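MoaD/ThiS family protein (Mycobacterium tuberculosis, PDB 6JBZ) probably serves as a small sulfur-carrier protein of the MoaD type in molybdenum cofactor biosynthesis. Local coordinates at residues 9-13 against 34-38. Sequence-based numbering, arbitrary orientation.
Sequences AGIQV and LRSGA
Leu34 pairs with Ile11 where the edge strand 29-34 ends beside the start of strand 11-17, an antiparallel hydrogen-bonded pair. Leu34 N donates to Ile11 O (2.7 Å), and Ile11 N returns a bond to Leu34 O (2.6 Å); both are close to straight, with N-H...O angles of 164° and 161°. Gly10 CA also approaches Leu34 O in a bent, secondary CA-H...O contact. Leu34 CD1 reaches Val13 CG2 (3.6 Å), the two side chains crossing at about a right angle, and Leu43 of helix 40-50 touches both, joining this end of the sheet to the helix packed on it. At Arg35 the chain leaves the strand. The CB of Arg35 is directed away from 9-13, and NH2 forms a salt bridge with Glu42 OE2, while Arg35 O lies 3.6 Å from Ile11 CG1, a branch held between the backbone N and carbonyl carbon (chi1 56°). A type II turn runs from Arg35 to Ala38, closed by Ala38 N to Arg35 O. Within it, Ser36 sets OG against the other branch of Ile11, CG2, at 3.7 Å, a van der Waals approach. Gly37 takes the positive-phi position of the turn, and Ala38 continues toward helix 40-50 with a backbone bond to Leu77. The first two, antiparallel strands of the ubiquitin-like, beta-grasp fold are thus joined here mainly by two main-chain bonds, which use both polar backbone atoms of Ile11 and of Leu34 and fix the register where strand passes into turn; apolar side-chain contact is limited to Val13 with Leu34, and Ile11 rests its branches against carbonyl and hydroxyl oxygens.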
loop_
_atom_site.group_PDB
_atom_site.type_symbol
_atom_site.label_atom_id
_atom_site.label_comp_id
_atom_site.label_asym_id
_atom_site.label_seq_id
_atom_site.Cartn_x
_atom_site.Cartn_y
_atom_site.Cartn_z
ATOM N N ALA B 9 -13.612 -3.276 -58.264
ATOM C CA ALA B 9 -13.378 -4.467 -57.464
ATOM C C ALA B 9 -13.789 -4.236 -56.001
ATOM O O ALA B 9 -14.956 -4.113 -55.685
ATOM C CB ALA B 9 -11.916 -4.900 -57.580
ATOM N N GLY B 10 -12.816 -4.159 -55.120
ATOM C CA GLY B 10 -13.047 -3.824 -53.754
ATOM C C GLY B 10 -13.030 -4.938 -52.765
ATOM O O GLY B 10 -13.314 -6.061 -53.072
ATOM N N ILE B 11 -12.719 -4.571 -51.540
ATOM C CA ILE B 11 -12.732 -5.489 -50.454
ATOM C C ILE B 11 -13.525 -4.895 -49.331
ATOM O O ILE B 11 -13.690 -3.717 -49.231
ATOM C CB ILE B 11 -11.335 -5.808 -49.972
ATOM C CG1 ILE B 11 -10.600 -4.553 -49.598
ATOM C CG2 ILE B 11 -10.579 -6.522 -51.044
ATOM C CD1 ILE B 11 -9.526 -4.790 -48.584
ATOM N N GLN B 12 -14.024 -5.760 -48.491
ATOM C CA GLN B 12 -14.830 -5.376 -47.383
ATOM C C GLN B 12 -14.068 -5.725 -46.144
ATOM O O GLN B 12 -13.470 -6.752 -46.073
ATOM C CB GLN B 12 -16.111 -6.151 -47.442
ATOM C CG GLN B 12 -17.293 -5.443 -46.855
ATOM C CD GLN B 12 -18.544 -6.236 -47.039
ATOM O OE1 GLN B 12 -18.686 -6.919 -48.024
ATOM N NE2 GLN B 12 -19.448 -6.151 -46.102
ATOM N N VAL B 13 -14.043 -4.828 -45.187
ATOM C CA VAL B 13 -13.420 -5.095 -43.916
ATOM C C VAL B 13 -14.360 -4.730 -42.796
ATOM O O VAL B 13 -15.252 -3.969 -42.975
ATOM C CB VAL B 13 -12.101 -4.336 -43.722
ATOM C CG1 VAL B 13 -11.069 -4.748 -44.731
ATOM C CG2 VAL B 13 -12.319 -2.853 -43.718
ATOM N N LEU B 34 -13.437 -0.992 -49.460
ATOM C CA LEU B 34 -12.322 -0.237 -50.006
ATOM C C LEU B 34 -11.775 -0.892 -51.279
ATOM O O LEU B 34 -12.120 -2.026 -51.610
ATOM C CB LEU B 34 -11.211 -0.111 -48.972
ATOM C CG LEU B 34 -11.556 0.275 -47.539
ATOM C CD1 LEU B 34 -11.414 -0.932 -46.658
ATOM C CD2 LEU B 34 -10.651 1.388 -47.051
ATOM N N ARG B 35 -10.929 -0.162 -51.994
ATOM C CA ARG B 35 -10.185 -0.706 -53.116
ATOM C C ARG B 35 -9.353 -1.872 -52.636
ATOM O O ARG B 35 -9.011 -1.927 -51.456
ATOM C CB ARG B 35 -9.289 0.365 -53.729
ATOM C CG ARG B 35 -8.029 0.628 -52.924
ATOM C CD ARG B 35 -7.244 1.799 -53.479
ATOM N NE ARG B 35 -6.006 2.022 -52.737
ATOM C CZ ARG B 35 -4.870 1.351 -52.933
ATOM N NH1 ARG B 35 -4.796 0.397 -53.852
ATOM N NH2 ARG B 35 -3.800 1.635 -52.209
ATOM N N SER B 36 -9.045 -2.820 -53.517
ATOM C CA SER B 36 -8.067 -3.856 -53.171
ATOM C C SER B 36 -6.732 -3.208 -52.852
ATOM O O SER B 36 -6.279 -2.317 -53.577
ATOM C CB SER B 36 -7.889 -4.872 -54.302
ATOM O OG SER B 36 -8.961 -5.799 -54.331
ATOM N N GLY B 37 -6.108 -3.636 -51.762
ATOM C CA GLY B 37 -4.797 -3.114 -51.411
ATOM C C GLY B 37 -4.863 -1.810 -50.632
ATOM O O GLY B 37 -3.826 -1.213 -50.318
ATOM N N ALA B 38 -6.082 -1.371 -50.315
ATOM C CA ALA B 38 -6.273 -0.194 -49.488
ATOM C C ALA B 38 -5.457 -0.321 -48.194
ATOM O O ALA B 38 -5.348 -1.404 -47.624
ATOM C CB ALA B 38 -7.751 0.005 -49.188
#